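Local atomic coordinates of toxin 2A (Paenibacillus larvae, PDB entry 5URP), a protein that probably transfers ADP-ribose from NAD+ to a host target protein, acting as an exoenzyme-type toxin and virulence factor of a bacterial pathogen of honeybees. Residues L144-L149 with P194-Y199; Q55-T60 with D180-Y185; I24-D29 with T151-G156. All blocks are in the same frame, centred on the assembly; numbering follows the deposited sequence.

Interaction 1 (L144-L149 with P194-Y199); sequences LERGYL and PRDTKY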
loop_
_atom_site.group_PDB
_atom_site.type_symbol
_atom_site.label_atom_id
_atom_site.label_comp_id
_atom_site.label_asym_id
_atom_site.label_seq_id
_atom_site.Cartn_x
_atom_site.Cartn_y
_atom_site.Cartn_z
ATOM N N LEU A 144 11.419 2.193 -3.214
ATOM C CA LEU A 144 11.097 3.399 -2.451
ATOM C C LEU A 144 9.855 4.008 -3.077
ATOM O O LEU A 144 9.869 4.361 -4.259
ATOM C CB LEU A 144 12.256 4.407 -2.467
ATOM C CG LEU A 144 11.955 5.853 -2.049
ATOM C CD1 LEU A 144 11.593 5.886 -0.613
ATOM C CD2 LEU A 144 13.157 6.759 -2.335
ATOM N N GLU A 145 8.781 4.111 -2.302
ATOM C CA GLU A 145 7.527 4.692 -2.767
ATOM C C GLU A 145 7.429 6.139 -2.304
ATOM O O GLU A 145 7.310 6.403 -1.105
ATOM C CB GLU A 145 6.346 3.873 -2.255
ATOM C CG GLU A 145 4.998 4.448 -2.615
ATOM C CD GLU A 145 4.824 4.675 -4.106
ATOM O OE1 GLU A 145 4.511 5.824 -4.500
ATOM O OE2 GLU A 145 4.991 3.706 -4.878
ATOM N N ARG A 146 7.442 7.072 -3.260
ATOM C CA ARG A 146 7.391 8.490 -2.927
ATOM C C ARG A 146 6.008 8.963 -2.494
ATOM O O ARG A 146 5.915 9.879 -1.680
ATOM C CB ARG A 146 7.902 9.300 -4.112
ATOM C CG ARG A 146 9.387 8.959 -4.360
ATOM C CD ARG A 146 10.131 9.895 -5.286
ATOM N NE ARG A 146 11.382 9.269 -5.718
ATOM C CZ ARG A 146 12.426 9.916 -6.223
ATOM N NH1 ARG A 146 12.406 11.238 -6.354
ATOM N NH2 ARG A 146 13.503 9.230 -6.585
ATOM N N GLY A 147 4.918 8.387 -3.036
ATOM C CA GLY A 147 3.600 8.701 -2.514
ATOM C C GLY A 147 3.335 7.990 -1.206
ATOM O O GLY A 147 4.154 7.227 -0.713
ATOM N N TYR A 148 2.146 8.215 -0.636
ATOM C CA TYR A 148 1.711 7.336 0.437
ATOM C C TYR A 148 1.444 5.930 -0.103
ATOM O O TYR A 148 1.155 5.729 -1.285
ATOM C CB TYR A 148 0.461 7.897 1.125
ATOM C CG TYR A 148 0.708 9.229 1.779
ATOM C CD1 TYR A 148 1.313 9.320 3.045
ATOM C CD2 TYR A 148 0.401 10.398 1.115
ATOM C CE1 TYR A 148 1.553 10.562 3.623
ATOM C CE2 TYR A 148 0.645 11.634 1.667
ATOM C CZ TYR A 148 1.225 11.718 2.918
ATOM O OH TYR A 148 1.436 12.967 3.396
ATOM N N LEU A 149 1.540 4.954 0.772
ATOM C CA LEU A 149 1.389 3.556 0.393
ATOM C C LEU A 149 0.111 3.022 1.025
ATOM O O LEU A 149 0.075 2.669 2.205
ATOM C CB LEU A 149 2.627 2.766 0.808
ATOM C CG LEU A 149 2.756 1.350 0.275
ATOM C CD1 LEU A 149 2.696 1.308 -1.240
ATOM C CD2 LEU A 149 4.084 0.753 0.767
ATOM N N PRO A 194 3.319 5.589 5.692
ATOM C CA PRO A 194 3.905 6.887 5.373
ATOM C C PRO A 194 4.453 6.951 3.966
ATOM O O PRO A 194 4.813 5.933 3.369
ATOM C CB PRO A 194 5.058 7.007 6.391
ATOM C CG PRO A 194 4.689 6.103 7.507
ATOM C CD PRO A 194 3.866 5.001 6.927
ATOM N N ARG A 195 4.501 8.166 3.432
ATOM C CA ARG A 195 5.231 8.382 2.197
ATOM C C ARG A 195 6.722 8.097 2.405
ATOM O O ARG A 195 7.219 8.082 3.524
ATOM C CB ARG A 195 4.998 9.804 1.695
ATOM C CG ARG A 195 5.700 10.909 2.453
ATOM C CD ARG A 195 5.185 12.268 1.994
ATOM N NE ARG A 195 5.752 13.358 2.769
ATOM C CZ ARG A 195 6.869 14.004 2.474
ATOM N NH1 ARG A 195 7.599 13.682 1.407
ATOM N NH2 ARG A 195 7.265 14.987 3.263
ATOM N N ASP A 196 7.413 7.845 1.294
ATOM C CA ASP A 196 8.818 7.461 1.279
ATOM C C ASP A 196 9.073 6.149 2.021
ATOM O O ASP A 196 10.149 5.951 2.605
ATOM C CB ASP A 196 9.674 8.593 1.855
ATOM C CG ASP A 196 9.711 9.820 0.957
ATOM O OD1 ASP A 196 9.700 9.660 -0.276
ATOM O OD2 ASP A 196 9.829 10.951 1.482
ATOM N N THR A 197 8.108 5.228 1.992
ATOM C CA THR A 197 8.329 3.914 2.570
ATOM C C THR A 197 9.313 3.124 1.717
ATOM O O THR A 197 9.225 3.097 0.485
ATOM C CB THR A 197 7.004 3.149 2.724
ATOM O OG1 THR A 197 6.263 3.686 3.830
ATOM C CG2 THR A 197 7.247 1.657 2.982
ATOM N N LYS A 198 10.252 2.480 2.401
ATOM C CA LYS A 198 11.242 1.598 1.805
ATOM C C LYS A 198 10.795 0.167 2.036
ATOM O O LYS A 198 10.421 -0.186 3.152
ATOM C CB LYS A 198 12.619 1.810 2.453
ATOM C CG LYS A 198 13.281 3.112 2.109
ATOM C CD LYS A 198 14.548 3.264 2.944
ATOM C CE LYS A 198 15.482 4.333 2.402
ATOM N NZ LYS A 198 16.828 4.339 3.076
ATOM N N TYR A 199 10.797 -0.649 0.984
ATOM C CA TYR A 199 10.455 -2.046 1.167
ATOM C C TYR A 199 11.371 -2.916 0.323
ATOM O O TYR A 199 11.709 -2.581 -0.815
ATOM C CB TYR A 199 8.955 -2.294 0.875
ATOM C CG TYR A 199 8.391 -1.888 -0.466
ATOM C CD1 TYR A 199 8.084 -0.561 -0.757
ATOM C CD2 TYR A 199 8.074 -2.846 -1.409
ATOM C CE1 TYR A 199 7.520 -0.202 -1.978
ATOM C CE2 TYR A 199 7.497 -2.496 -2.622
ATOM C CZ TYR A 199 7.232 -1.181 -2.900
ATOM O OH TYR A 199 6.669 -0.860 -4.106
HETATM O O HOH W 1 6.987 1.681 -5.101
HETATM O O HOH W 2 7.631 11.669 -0.766
HETATM O O HOH W 3 5.414 5.125 0.746
#

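Interaction 2 (Q55-T60 with D180-Y185); sequences QITLYT and DPISYY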
loop_
_atom_site.group_PDB
_atom_site.type_symbol
_atom_site.label_atom_id
_atom_site.label_comp_id
_atom_site.label_asym_id
_atom_site.label_seq_id
_atom_site.Cartn_x
_atom_site.Cartn_y
_atom_site.Cartn_z
ATOM N N GLN A 55 -8.278 15.289 6.522
ATOM C CA GLN A 55 -7.350 15.101 5.408
ATOM C C GLN A 55 -7.158 13.638 5.072
ATOM O O GLN A 55 -6.986 13.302 3.893
ATOM C CB GLN A 55 -5.995 15.761 5.698
ATOM C CG GLN A 55 -6.043 17.257 5.749
ATOM C CD GLN A 55 -6.516 17.902 4.445
ATOM O OE1 GLN A 55 -6.428 17.314 3.352
ATOM N NE2 GLN A 55 -7.053 19.106 4.562
ATOM N N ILE A 56 -7.176 12.756 6.077
ATOM C CA ILE A 56 -7.126 11.330 5.807
ATOM C C ILE A 56 -8.343 10.917 4.982
ATOM O O ILE A 56 -8.218 10.217 3.974
ATOM C CB ILE A 56 -7.034 10.529 7.116
ATOM C CG1 ILE A 56 -5.644 10.760 7.721
ATOM C CG2 ILE A 56 -7.293 9.042 6.901
ATOM C CD1 ILE A 56 -5.526 10.350 9.141
ATOM N N THR A 57 -9.529 11.348 5.400
ATOM C CA THR A 57 -10.743 11.031 4.634
ATOM C C THR A 57 -10.611 11.516 3.196
ATOM O O THR A 57 -10.915 10.777 2.236
ATOM C CB THR A 57 -11.974 11.648 5.308
ATOM O OG1 THR A 57 -12.157 11.075 6.619
ATOM C CG2 THR A 57 -13.231 11.379 4.477
ATOM N N LEU A 58 -10.140 12.744 3.018
ATOM C CA LEU A 58 -10.060 13.314 1.672
ATOM C C LEU A 58 -9.040 12.588 0.821
ATOM O O LEU A 58 -9.239 12.425 -0.391
ATOM C CB LEU A 58 -9.748 14.794 1.735
ATOM C CG LEU A 58 -10.855 15.662 2.325
ATOM C CD1 LEU A 58 -10.339 17.073 2.395
ATOM C CD2 LEU A 58 -12.162 15.573 1.509
ATOM N N TYR A 59 -7.938 12.146 1.428
ATOM C CA TYR A 59 -6.986 11.317 0.719
ATOM C C TYR A 59 -7.652 10.035 0.232
ATOM O O TYR A 59 -7.482 9.643 -0.926
ATOM C CB TYR A 59 -5.768 11.019 1.640
ATOM C CG TYR A 59 -4.879 9.932 1.086
ATOM C CD1 TYR A 59 -3.874 10.227 0.179
ATOM C CD2 TYR A 59 -5.072 8.598 1.431
ATOM C CE1 TYR A 59 -3.075 9.223 -0.356
ATOM C CE2 TYR A 59 -4.306 7.596 0.872
ATOM C CZ TYR A 59 -3.306 7.921 -0.006
ATOM O OH TYR A 59 -2.555 6.915 -0.546
ATOM N N THR A 60 -8.395 9.352 1.111
ATOM C CA THR A 60 -9.009 8.088 0.700
ATOM C C THR A 60 -10.058 8.318 -0.380
ATOM O O THR A 60 -10.314 7.421 -1.186
ATOM C CB THR A 60 -9.644 7.340 1.881
ATOM O OG1 THR A 60 -10.758 8.055 2.425
ATOM C CG2 THR A 60 -8.582 6.954 2.989
ATOM N N ASP A 180 -9.882 2.628 7.795
ATOM C CA ASP A 180 -11.223 2.263 7.326
ATOM C C ASP A 180 -12.351 2.981 8.057
ATOM O O ASP A 180 -13.361 3.310 7.413
ATOM C CB ASP A 180 -11.402 0.742 7.454
ATOM C CG ASP A 180 -12.632 0.240 6.709
ATOM O OD1 ASP A 180 -12.525 0.076 5.479
ATOM O OD2 ASP A 180 -13.672 0.015 7.372
ATOM N N PRO A 181 -12.277 3.227 9.369
ATOM C CA PRO A 181 -13.413 3.869 10.039
ATOM C C PRO A 181 -13.667 5.303 9.605
ATOM O O PRO A 181 -14.776 5.805 9.852
ATOM C CB PRO A 181 -13.040 3.778 11.524
ATOM C CG PRO A 181 -12.104 2.598 11.604
ATOM C CD PRO A 181 -11.292 2.698 10.339
ATOM N N ILE A 182 -12.700 5.976 8.969
ATOM C CA ILE A 182 -12.912 7.318 8.429
ATOM C C ILE A 182 -12.657 7.381 6.930
ATOM O O ILE A 182 -12.701 8.461 6.339
ATOM C CB ILE A 182 -12.080 8.386 9.171
ATOM C CG1 ILE A 182 -10.571 8.100 9.066
ATOM C CG2 ILE A 182 -12.538 8.502 10.625
ATOM C CD1 ILE A 182 -9.699 9.270 9.593
ATOM N N SER A 183 -12.519 6.234 6.281
ATOM C CA SER A 183 -12.266 6.225 4.859
ATOM C C SER A 183 -13.534 6.604 4.111
ATOM O O SER A 183 -14.644 6.327 4.555
ATOM C CB SER A 183 -11.851 4.840 4.388
ATOM O OG SER A 183 -11.688 4.865 2.975
ATOM N N TYR A 184 -13.331 7.209 2.958
ATOM C CA TYR A 184 -14.427 7.462 2.031
ATOM C C TYR A 184 -14.986 6.170 1.436
ATOM O O TYR A 184 -16.127 6.179 0.917
ATOM C CB TYR A 184 -13.928 8.391 0.937
ATOM C CG TYR A 184 -15.033 8.926 0.070
ATOM C CD1 TYR A 184 -15.791 9.988 0.486
ATOM C CD2 TYR A 184 -15.326 8.355 -1.160
ATOM C CE1 TYR A 184 -16.835 10.490 -0.313
ATOM C CE2 TYR A 184 -16.356 8.822 -1.955
ATOM C CZ TYR A 184 -17.113 9.893 -1.536
ATOM O OH TYR A 184 -18.129 10.396 -2.296
ATOM N N TYR A 185 -14.208 5.079 1.461
ATOM C CA TYR A 185 -14.590 3.772 0.919
ATOM C C TYR A 185 -14.511 2.720 2.021
ATOM O O TYR A 185 -13.609 1.865 2.033
ATOM C CB TYR A 185 -13.701 3.391 -0.258
ATOM C CG TYR A 185 -13.791 4.329 -1.431
ATOM C CD1 TYR A 185 -14.884 4.312 -2.264
ATOM C CD2 TYR A 185 -12.775 5.241 -1.718
ATOM C CE1 TYR A 185 -14.979 5.161 -3.344
ATOM C CE2 TYR A 185 -12.851 6.068 -2.811
ATOM C CZ TYR A 185 -13.958 6.039 -3.617
ATOM O OH TYR A 185 -14.101 6.855 -4.735
#

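Interaction 3 (I24-D29 with T151-G156); sequences IDFRID and TSLVNG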
loop_
_atom_site.group_PDB
_atom_site.type_symbol
_atom_site.label_atom_id
_atom_site.label_comp_id
_atom_site.label_asym_id
_atom_site.label_seq_id
_atom_site.Cartn_x
_atom_site.Cartn_y
_atom_site.Cartn_z
ATOM N N ILE A 24 0.813 -11.610 11.972
ATOM C CA ILE A 24 -0.616 -11.672 11.680
ATOM C C ILE A 24 -0.810 -11.578 10.178
ATOM O O ILE A 24 -0.295 -10.658 9.530
ATOM C CB ILE A 24 -1.375 -10.530 12.372
ATOM C CG1 ILE A 24 -1.192 -10.571 13.896
ATOM C CG2 ILE A 24 -2.854 -10.589 12.005
ATOM C CD1 ILE A 24 -1.697 -9.309 14.548
ATOM N N ASP A 25 -1.622 -12.477 9.628
ATOM C CA ASP A 25 -1.988 -12.413 8.216
ATOM C C ASP A 25 -3.438 -12.867 8.121
ATOM O O ASP A 25 -3.730 -14.036 8.376
ATOM C CB ASP A 25 -1.050 -13.288 7.386
ATOM C CG ASP A 25 -1.406 -13.336 5.917
ATOM O OD1 ASP A 25 -2.327 -12.618 5.459
ATOM O OD2 ASP A 25 -0.735 -14.105 5.214
ATOM N N PHE A 26 -4.334 -11.927 7.837
ATOM C CA PHE A 26 -5.765 -12.189 7.789
ATOM C C PHE A 26 -6.210 -12.830 6.486
ATOM O O PHE A 26 -7.337 -13.326 6.426
ATOM C CB PHE A 26 -6.526 -10.885 8.019
ATOM C CG PHE A 26 -6.350 -10.336 9.411
ATOM C CD1 PHE A 26 -6.879 -10.997 10.495
ATOM C CD2 PHE A 26 -5.639 -9.171 9.625
ATOM C CE1 PHE A 26 -6.697 -10.498 11.782
ATOM C CE2 PHE A 26 -5.460 -8.678 10.911
ATOM C CZ PHE A 26 -5.985 -9.331 11.960
ATOM N N ARG A 27 -5.352 -12.861 5.471
ATOM C CA ARG A 27 -5.634 -13.511 4.186
ATOM C C ARG A 27 -6.901 -12.875 3.627
ATOM O O ARG A 27 -6.832 -11.706 3.219
ATOM C CB ARG A 27 -5.657 -15.033 4.351
ATOM C CG ARG A 27 -4.275 -15.618 4.714
ATOM C CD ARG A 27 -4.241 -17.143 4.660
ATOM N NE ARG A 27 -4.631 -17.673 3.354
ATOM C CZ ARG A 27 -3.796 -17.917 2.345
ATOM N NH1 ARG A 27 -2.496 -17.681 2.468
ATOM N NH2 ARG A 27 -4.268 -18.401 1.201
ATOM N N ILE A 28 -8.028 -13.582 3.528
ATOM C CA ILE A 28 -9.262 -12.969 3.014
ATOM C C ILE A 28 -10.324 -12.810 4.101
ATOM O O ILE A 28 -11.484 -12.531 3.789
ATOM C CB ILE A 28 -9.825 -13.768 1.822
ATOM C CG1 ILE A 28 -10.140 -15.200 2.231
ATOM C CG2 ILE A 28 -8.838 -13.745 0.660
ATOM C CD1 ILE A 28 -10.968 -15.969 1.145
ATOM N N ASP A 29 -9.957 -12.977 5.373
ATOM C CA ASP A 29 -10.946 -12.998 6.459
ATOM C C ASP A 29 -11.228 -11.566 6.890
ATOM O O ASP A 29 -10.627 -11.033 7.826
ATOM C CB ASP A 29 -10.470 -13.856 7.625
ATOM C CG ASP A 29 -11.547 -14.088 8.670
ATOM O OD1 ASP A 29 -12.498 -13.277 8.774
ATOM O OD2 ASP A 29 -11.444 -15.087 9.409
ATOM N N THR A 151 -2.569 0.171 1.452
ATOM C CA THR A 151 -2.586 -1.281 1.447
ATOM C C THR A 151 -3.854 -1.717 2.165
ATOM O O THR A 151 -4.594 -0.882 2.686
ATOM C CB THR A 151 -1.363 -1.864 2.164
ATOM O OG1 THR A 151 -1.486 -1.646 3.567
ATOM C CG2 THR A 151 -0.081 -1.231 1.653
ATOM N N SER A 152 -4.129 -3.020 2.169
ATOM C CA SER A 152 -5.303 -3.566 2.841
ATOM C C SER A 152 -4.918 -4.712 3.762
ATOM O O SER A 152 -4.013 -5.509 3.467
ATOM C CB SER A 152 -6.351 -4.088 1.815
ATOM O OG SER A 152 -7.502 -4.606 2.478
ATOM N N LEU A 153 -5.668 -4.845 4.860
ATOM C CA LEU A 153 -5.488 -5.985 5.753
ATOM C C LEU A 153 -5.911 -7.298 5.117
ATOM O O LEU A 153 -5.535 -8.369 5.604
ATOM C CB LEU A 153 -6.280 -5.791 7.042
ATOM C CG LEU A 153 -5.790 -4.763 8.040
ATOM C CD1 LEU A 153 -6.772 -4.733 9.207
ATOM C CD2 LEU A 153 -4.392 -5.123 8.524
ATOM N N VAL A 154 -6.714 -7.245 4.067
ATOM C CA VAL A 154 -7.110 -8.475 3.399
ATOM C C VAL A 154 -6.743 -8.392 1.923
ATOM O O VAL A 154 -6.577 -7.316 1.328
ATOM C CB VAL A 154 -8.612 -8.825 3.559
ATOM C CG1 VAL A 154 -8.916 -9.117 4.995
ATOM C CG2 VAL A 154 -9.475 -7.751 2.990
ATOM N N ASN A 155 -6.656 -9.572 1.329
ATOM C CA ASN A 155 -6.373 -9.718 -0.090
ATOM C C ASN A 155 -7.719 -9.687 -0.806
ATOM O O ASN A 155 -8.302 -10.719 -1.105
ATOM C CB ASN A 155 -5.613 -11.008 -0.333
ATOM C CG ASN A 155 -5.193 -11.181 -1.749
ATOM O OD1 ASN A 155 -5.321 -10.285 -2.583
ATOM N ND2 ASN A 155 -4.707 -12.368 -2.047
ATOM N N GLY A 156 -8.210 -8.462 -1.047
ATOM C CA GLY A 156 -9.591 -8.272 -1.478
ATOM C C GLY A 156 -9.802 -8.644 -2.931
ATOM O O GLY A 156 -8.849 -8.770 -3.717
HETATM O O HOH W 4 -3.533 -9.383 7.112
#

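Interaction 1 (L144-L149 with P194-Y199)
Glu145 N donates to Thr197 O across 3.0 Å, and Asp196 N donates a weak, bent bond to Glu145 O. Past Glu145 the direct amide-to-carbonyl pairing gives way to a water link, water 3 accepting from Thr197 N and lying within donating distance of Gly147 O and Pro194 O. Arg195 CA places a C-H against Gly147 O at 3.3 Å.

The face of the Tyr148 ring carries Arg195 CB, a CH-pi contact 4.1 Å from the centroid and 18° off the normal, while Arg195 CD approaches the phenol end and the guanidinium plane stands 76° from that of the ring. On the strand side, Leu144 has its CG anti to the backbone N (chi1 164°), which lays CD1 over Asp196 O. Leu149 CD2 meets Thr197 CG2 at 4.0 Å.

These bonds attach the edge strand 142-145 to strand 197-207 of the five-stranded sheet. The turn at Arg146-Gly147 then leads the chain into strand 149-152, which carries the Ser-Thr-Ser sequence familiar in ADP-ribosyltransferases.

Farther out, Thr197 OG1 donates to Pro194 O at 2.7 Å and ties its own bend. Glu145 OE1 takes Gly147 N and also pairs with Arg71, and OE2 is joined through water 1 to Tyr199 OH. Asp89 of helix 79-92 bonds to Tyr148 OH and forms a salt bridge with Arg195 NE. Water 2 meets the guanidinium at its edge, 3.0 Å from Arg195 NH1, and donates to Arg146 O.

Interaction 2 (Q55-T60 with D180-Y185)
Thr60 OG1 is gripped from two sides. It accepts the backbone N of Tyr184 at 2.8 Å in an almost straight bond (175°) and gives its own proton to Thr57 O, one helical turn back, at 2.7 Å. Its chi1 of 66° sets the hydroxyl between the backbone N and the carbonyl carbon, where both partners can be met. One turn earlier, Thr57 OG1 donates to Ile182 O over 2.7 Å, the donor tilted 20° from the carbonyl plane. Lys53 O of the same helix also lies within bonding reach, so the single proton is directed to Ile182 O or shared between the two.

Beside these bonds, Ile182 CD1 packs on Ile56 CG2 at 3.6 Å, and Tyr41 and Trp44 of helix 30-45 add to the apolar patch. At the other end the edge of the Tyr185 ring faces Thr60 O, with CE2 3.3 Å away. Tyr184 CD2 lies over the face of Tyr185, and an ST turn, Tyr185 N to Ser183 OG at 2.9 Å, holds the bend that carries the two rings.

The segment 180-185 leads into, and with Tyr184 and Tyr185 probably forms the first part of, the ARTT loop, which ends in the Gln-x-Glu sequence at Glu190. Two threonine hydroxyls one turn of helix 50-61 apart thus bind main-chain groups of this segment, holding it while its tyrosines remain largely exposed.

Interaction 3 (I24-D29 with T151-G156)
Val154 has CG1 beside its backbone N (chi1 -65°), which brings that methyl to 4.2 Å from Phe26 CB. Phe26 has its ring on the corresponding side of its own backbone (chi1 -67°), so that the ring edge is turned to Leu153 O and CD2 comes within 4.3 Å of Leu153 CB. The polar link lies alongside. Asn155 N donates to Arg27 O at 2.9 Å with an angle of 166°, and Val154 CA brings a C-H to the same oxygen at 3.2 Å. Water 4 makes a second bridge, accepting from Phe26 N and donating to Leu153 O at 2.7 Å. Ile28 CG2 covers Asn155 O at 3.5 Å.

Arg27 can present its carbonyl in this way because it sits in a type II' beta turn from Phe26 to Asp29, closed by Asp29 N to Phe26 O. An Asx turn, Arg27 N to Asp25 OD1 at 3.0 Å, leads into it. Directly after the turn helix 30-45 starts, with Asp29 as its N-cap and Lys32 N bound to Asp29 OD1. The N-terminal segment is thereby laid against the chain leaving Ser152, the last residue of the Ser-Thr-Ser element of the ADP-ribosyltransferase fold.

In an ST turn Val154 N donates to Ser152 OG, and that hydroxyl also bonds to Gln188 O. Trp36 of the helix packs against Phe26 and Leu153, Ala33 covers Phe26 and Val154, and Asp25 OD1 is also bonded to Tyr104 OH.

From the N terminus, residues 24-29 come first and meet 151-156 in interaction 3, closing a loop of 121 residues that includes helices 30-45 through 128-138. This ties the N-terminal segment to the end of strand 149-152. Residues 55-60 follow and close on 180-185 in interaction 2, tying helix 50-61 to the loop between strands 177-178 and 190-193. Residues 144-149 close the shortest loop, on 194-199, in interaction 1, which joins edge strand 142-145 to strand 197-207. None nests: every pair crosses. Interactions 1 and 3 adjoin in sequence but lie on opposite sides of the chain's centre, whereas interactions 1 and 2 touch, Tyr148 CB standing 3.6 Å from Tyr59 OH.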